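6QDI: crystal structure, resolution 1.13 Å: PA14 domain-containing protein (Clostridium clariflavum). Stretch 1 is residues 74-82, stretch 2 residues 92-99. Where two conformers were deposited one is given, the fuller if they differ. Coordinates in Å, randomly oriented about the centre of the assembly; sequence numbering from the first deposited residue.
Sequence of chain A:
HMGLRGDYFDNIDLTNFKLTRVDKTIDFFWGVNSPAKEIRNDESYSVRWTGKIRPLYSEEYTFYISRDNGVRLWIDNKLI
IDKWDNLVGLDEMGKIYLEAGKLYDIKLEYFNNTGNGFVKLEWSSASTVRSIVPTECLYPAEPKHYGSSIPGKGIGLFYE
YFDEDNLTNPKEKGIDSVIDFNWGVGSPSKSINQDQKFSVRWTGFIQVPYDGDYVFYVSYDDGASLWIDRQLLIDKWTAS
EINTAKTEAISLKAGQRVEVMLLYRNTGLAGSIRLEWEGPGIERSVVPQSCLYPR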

ATOM      1  N   TRP A  74      16.197  -3.540   8.971  1.00  7.82           N
ATOM      2  CA  TRP A  74      16.499  -4.405  10.105  1.00  8.33           C
ATOM      3  C   TRP A  74      17.477  -5.473   9.637  1.00  8.30           C
ATOM      4  O   TRP A  74      17.238  -6.159   8.637  1.00  9.21           O
ATOM      5  CB  TRP A  74      15.251  -5.125  10.661  1.00  8.53           C
ATOM      6  CG  TRP A  74      14.147  -4.351  11.282  1.00  7.71           C
ATOM      7  CD1 TRP A  74      13.875  -4.261  12.616  1.00  8.90           C
ATOM      8  CD2 TRP A  74      13.097  -3.626  10.633  1.00  8.07           C
ATOM      9  NE1 TRP A  74      12.749  -3.545  12.832  1.00  9.30           N
ATOM     10  CE2 TRP A  74      12.262  -3.106  11.645  1.00  8.26           C
ATOM     11  CE3 TRP A  74      12.797  -3.333   9.297  1.00  9.07           C
ATOM     12  CZ2 TRP A  74      11.114  -2.378  11.360  1.00  8.38           C
ATOM     13  CZ3 TRP A  74      11.652  -2.583   9.013  1.00  9.59           C
ATOM     14  CH2 TRP A  74      10.823  -2.134  10.040  1.00  9.14           C
ATOM     15  N   ILE A  75      18.559  -5.658  10.405  1.00  9.04           N
ATOM     16  CA  ILE A  75      19.501  -6.759  10.196  1.00  9.21           C
ATOM     17  C   ILE A  75      19.545  -7.503  11.525  1.00  9.63           C
ATOM     18  O   ILE A  75      19.693  -6.878  12.557  1.00  9.89           O
ATOM     19  CB  ILE A  75      20.924  -6.267   9.826  1.00  9.41           C
ATOM     20  CG1 ILE A  75      20.939  -5.437   8.530  1.00  9.66           C
ATOM     21  CG2 ILE A  75      21.875  -7.460   9.751  1.00  9.72           C
ATOM     22  CD1 ILE A  75      20.647  -6.230   7.286  1.00 10.79           C
ATOM     23  N   ASP A  76      19.397  -8.818  11.497  1.00  9.76           N
ATOM     24  CA  ASP A  76      19.380  -9.623  12.714  1.00 11.02           C
ATOM     25  C   ASP A  76      18.318  -9.129  13.687  1.00 11.12           C
ATOM     26  O   ASP A  76      18.506  -9.118  14.916  1.00 11.72           O
ATOM     27  CB  ASP A  76      20.755  -9.623  13.394  1.00 12.49           C
ATOM     28  CG  ASP A  76      20.867 -10.658  14.517  1.00 13.45           C
ATOM     29  OD1 ASP A  76      20.254 -11.737  14.394  1.00 13.66           O
ATOM     30  OD2 ASP A  76      21.567 -10.383  15.488  1.00 16.51           O
ATOM     31  N   ASN A  77      17.201  -8.669  13.142  1.00 10.83           N
ATOM     32  CA  ASN A  77      16.080  -8.149  13.903  1.00 10.97           C
ATOM     33  C   ASN A  77      16.392  -6.883  14.691  1.00 11.12           C
ATOM     34  O   ASN A  77      15.594  -6.464  15.555  1.00 15.07           O
ATOM     35  CB  ASN A  77      15.428  -9.249  14.735  1.00 12.94           C
ATOM     36  CG  ASN A  77      15.038 -10.429  13.860  1.00 14.36           C
ATOM     37  OD1 ASN A  77      14.167 -10.318  13.023  1.00 16.87           O
ATOM     38  ND2 ASN A  77      15.759 -11.558  14.006  1.00 14.57           N
ATOM     39  N   LYS A  78      17.465  -6.178  14.337  1.00  9.94           N
ATOM     40  CA  LYS A  78      17.787  -4.917  14.932  1.00  9.71           C
ATOM     41  C   LYS A  78      17.525  -3.843  13.870  1.00  8.78           C
ATOM     42  O   LYS A  78      18.063  -3.932  12.742  1.00  9.35           O
ATOM     43  CB  LYS A  78      19.228  -4.866  15.389  1.00 10.97           C
ATOM     44  CG  LYS A  78      19.578  -3.547  16.058  1.00 12.20           C
ATOM     45  CD  LYS A  78      20.983  -3.504  16.678  1.00 15.38           C
ATOM     46  CE  LYS A  78      21.076  -4.160  18.040  1.00 16.20           C
ATOM     47  NZ  LYS A  78      20.267  -3.517  19.132  1.00 15.75           N
ATOM     48  N   LEU A  79      16.749  -2.805  14.212  1.00  8.78           N
ATOM     49  CA  LEU A  79      16.487  -1.695  13.291  1.00  8.13           C
ATOM     50  C   LEU A  79      17.708  -0.795  13.292  1.00  8.90           C
ATOM     51  O   LEU A  79      17.931  -0.042  14.228  1.00 11.26           O
ATOM     52  CB  LEU A  79      15.235  -0.961  13.765  1.00  8.75           C
ATOM     53  CG  LEU A  79      14.758   0.227  12.953  1.00  8.76           C
ATOM     54  CD1 LEU A  79      14.528  -0.122  11.481  1.00  9.10           C
ATOM     55  CD2 LEU A  79      13.483   0.803  13.568  1.00  9.33           C
ATOM     56  N   ILE A  80      18.492  -0.841  12.222  1.00  8.46           N
ATOM     57  CA  ILE A  80      19.759  -0.108  12.167  1.00  8.84           C
ATOM     58  C   ILE A  80      19.691   1.137  11.298  1.00  8.64           C
ATOM     59  O   ILE A  80      20.541   1.979  11.432  1.00  9.60           O
ATOM     60  CB  ILE A  80      20.942  -0.994  11.744  1.00  9.45           C
ATOM     61  CG1 ILE A  80      20.800  -1.553  10.330  1.00  9.62           C
ATOM     62  CG2 ILE A  80      21.177  -2.080  12.780  1.00 10.32           C
ATOM     63  CD1 ILE A  80      22.079  -2.157   9.791  1.00 10.79           C
ATOM     64  N   ILE A  81      18.697   1.255  10.406  1.00  8.13           N
ATOM     65  CA  ILE A  81      18.438   2.484   9.682  1.00  8.55           C
ATOM     66  C   ILE A  81      16.936   2.756   9.795  1.00  8.07           C
ATOM     67  O   ILE A  81      16.137   1.962   9.309  1.00  8.68           O
ATOM     68  CB  ILE A  81      18.876   2.428   8.192  1.00  8.75           C
ATOM     69  CG1 ILE A  81      20.381   2.211   8.082  1.00  9.22           C
ATOM     70  CG2 ILE A  81      18.469   3.711   7.481  1.00  9.83           C
ATOM     71  CD1 ILE A  81      20.895   1.985   6.673  1.00 10.26           C
ATOM     72  N   ASP A  82      16.597   3.836  10.471  1.00  8.17           N
ATOM     73  CA  ASP A  82      15.186   4.178  10.725  1.00  8.03           C
ATOM     74  C   ASP A  82      14.923   5.547  10.130  1.00  7.98           C
ATOM     75  O   ASP A  82      15.114   6.575  10.785  1.00  8.33           O
ATOM     76  CB  ASP A  82      14.918   4.167  12.228  1.00  8.72           C
ATOM     77  CG  ASP A  82      13.451   4.381  12.574  1.00  9.25           C
ATOM     78  OD1 ASP A  82      12.620   4.490  11.629  1.00 10.62           O
ATOM     79  OD2 ASP A  82      13.115   4.433  13.777  1.00 11.81           O
TER
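Stretch 2, residues 92-99: EMGKIYLE

Stretch 1 is a hairpin: strand 74-75 and strand 78-82 are joined by a type I' turn from Ile 75 to Lys 78. Two backbone hydrogen bonds close it, Ile 75 N to Lys 78 O and Lys 78 N to Ile 75 O, each 2.9 Å. Stretch 2 is extended, with a strand from Met 93 to Leu 98. It runs nearly antiparallel to strand 78-82, at 157° between their N-to-C directions, and the axes approach to 5.6 Å. No hydrogen bond links the two stretches, so the contact rests on packing.

The backbones come close at Gly 94, whose CA lies 4.9 Å from Ile 80 CA. Gly 94 CA makes a CA-H...O contact with Ile 80 O at 3.6 Å. A CB here would clash with that oxygen.

The rest is mainly apolar. Ile 96 points toward the hairpin. Its CD1 lies 3.6 Å from Ile 75 O and 4.1 Å from Asp 76 CB, at the turn. Its CG2 lies 4.0 Å from Ile 75 CG2 and 4.3 Å from Ile 80 CD1. Ile 75 CG2 also meets Leu 98 CD2 at 4.1 Å.

Ile 81 packs at the other end of the strand. Its CG1 is 3.7 Å from Gly 94 N, and its CG2 is 3.9 Å from Glu 92 CB.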

ATOM      1  N   GLU A  92      22.466   7.149   3.982  1.00 15.37           N
ATOM      2  CA  GLU A  92      22.058   6.665   5.300  1.00 12.57           C
ATOM      3  C   GLU A  92      22.977   5.523   5.667  1.00 12.95           C
ATOM      4  O   GLU A  92      23.255   4.719   4.807  1.00 15.90           O
ATOM      5  CB  GLU A  92      20.603   6.188   5.309  1.00 13.14           C
ATOM      6  CG  GLU A  92      19.529   7.152   4.772  1.00 13.41           C
ATOM      7  CD  GLU A  92      19.373   8.469   5.530  1.00 13.29           C
ATOM      8  OE1 GLU A  92      20.215   8.756   6.442  1.00 17.09           O
ATOM      9  OE2 GLU A  92      18.476   9.226   5.225  1.00 15.61           O
ATOM     10  N   MET A  93      23.380   5.391   6.954  1.00 11.04           N
ATOM     11  CA  MET A  93      24.218   4.268   7.360  1.00 10.63           C
ATOM     12  C   MET A  93      23.769   3.691   8.689  1.00 10.37           C
ATOM     13  O   MET A  93      23.251   4.383   9.551  1.00 11.76           O
ATOM     14  CB  MET A  93      25.686   4.676   7.507  1.00 11.75           C
ATOM     15  CG  MET A  93      26.364   5.106   6.222  1.00 14.75           C
ATOM     16  SD  MET A  93      28.039   5.738   6.398  1.00 19.76           S
ATOM     17  CE  MET A  93      27.702   7.386   6.998  1.00 21.24           C
ATOM     18  N   GLY A  94      24.000   2.394   8.820  1.00 10.06           N
ATOM     19  CA  GLY A  94      23.868   1.723  10.113  1.00 11.19           C
ATOM     20  C   GLY A  94      24.935   0.637  10.185  1.00 11.59           C
ATOM     21  O   GLY A  94      25.323   0.055   9.164  1.00 13.00           O
ATOM     22  N   LYS A  95      25.397   0.353  11.408  1.00 11.45           N
ATOM     23  CA  LYS A  95      26.485  -0.609  11.614  1.00 12.25           C
ATOM     24  C   LYS A  95      26.010  -1.745  12.501  1.00 12.11           C
ATOM     25  O   LYS A  95      25.166  -1.524  13.397  1.00 13.37           O
ATOM     26  CB  LYS A  95      27.679   0.094  12.259  1.00 14.41           C
ATOM     27  CG  LYS A  95      28.338   1.113  11.344  1.00 17.49           C
ATOM     28  CD  LYS A  95      29.657   1.600  11.898  1.00 21.88           C
ATOM     29  CE  LYS A  95      29.446   2.687  12.917  1.00 26.47           C
ATOM     30  NZ  LYS A  95      30.723   3.432  13.097  1.00 29.29           N
ATOM     31  N   ILE A  96      26.569  -2.932  12.276  1.00 11.87           N
ATOM     32  CA  ILE A  96      26.262  -4.105  13.111  1.00 12.06           C
ATOM     33  C   ILE A  96      27.365  -5.157  12.948  1.00 12.37           C
ATOM     34  O   ILE A  96      27.858  -5.380  11.828  1.00 11.94           O
ATOM     35  CB  ILE A  96      24.876  -4.706  12.762  1.00 12.44           C
ATOM     36  CG1 ILE A  96      24.506  -5.849  13.720  1.00 12.57           C
ATOM     37  CG2 ILE A  96      24.779  -5.110  11.307  1.00 12.21           C
ATOM     38  CD1 ILE A  96      23.035  -6.178  13.656  1.00 14.83           C
ATOM     39  N   TYR A  97      27.780  -5.765  14.057  1.00 12.75           N
ATOM     40  CA  TYR A  97      28.737  -6.849  14.041  0.50 12.70           C
ATOM     41  C   TYR A  97      28.061  -8.148  13.619  1.00 12.96           C
ATOM     42  O   TYR A  97      27.031  -8.500  14.174  1.00 14.34           O
ATOM     43  CB  TYR A  97      29.344  -7.020  15.425  0.50 13.57           C
ATOM     44  CG  TYR A  97      30.435  -8.024  15.386  0.50 14.19           C
ATOM     45  CD1 TYR A  97      31.691  -7.663  14.953  0.50 14.32           C
ATOM     46  CD2 TYR A  97      30.189  -9.336  15.688  0.50 14.32           C
ATOM     47  CE1 TYR A  97      32.693  -8.576  14.873  0.50 15.53           C
ATOM     48  CE2 TYR A  97      31.194 -10.266  15.606  0.50 16.08           C
ATOM     49  CZ  TYR A  97      32.439  -9.865  15.174  0.50 14.41           C
ATOM     50  OH  TYR A  97      33.505 -10.736  15.093  0.50 21.97           O
ATOM     51  N   LEU A  98      28.636  -8.856  12.647  1.00 13.43           N
ATOM     52  CA  LEU A  98      28.104 -10.117  12.156  1.00 13.72           C
ATOM     53  C   LEU A  98      29.225 -11.149  12.123  1.00 15.02           C
ATOM     54  O   LEU A  98      30.403 -10.783  12.039  1.00 16.49           O
ATOM     55  CB  LEU A  98      27.462  -9.961  10.789  1.00 13.97           C
ATOM     56  CG  LEU A  98      26.381  -8.876  10.647  1.00 12.47           C
ATOM     57  CD1 LEU A  98      26.002  -8.717   9.194  1.00 14.33           C
ATOM     58  CD2 LEU A  98      25.157  -9.242  11.444  1.00 13.68           C
ATOM     59  N   GLU A  99      28.833 -12.416  12.186  1.00 14.40           N
ATOM     60  CA  GLU A  99      29.744 -13.540  12.143  1.00 14.76           C
ATOM     61  C   GLU A  99      29.774 -14.191  10.765  1.00 16.01           C
ATOM     62  O   GLU A  99      28.741 -14.447  10.127  1.00 16.20           O
ATOM     63  CB  GLU A  99      29.301 -14.603  13.157  1.00 16.49           C
ATOM     64  CG  GLU A  99      29.355 -14.153  14.605  1.00 21.14           C
ATOM     65  CD  GLU A  99      29.078 -15.288  15.601  1.00 22.72           C
ATOM     66  OE1 GLU A  99      29.943 -16.024  15.884  1.00 49.15           O
ATOM     67  OE2 GLU A  99      27.895 -15.289  16.052  1.00 34.74           O
TER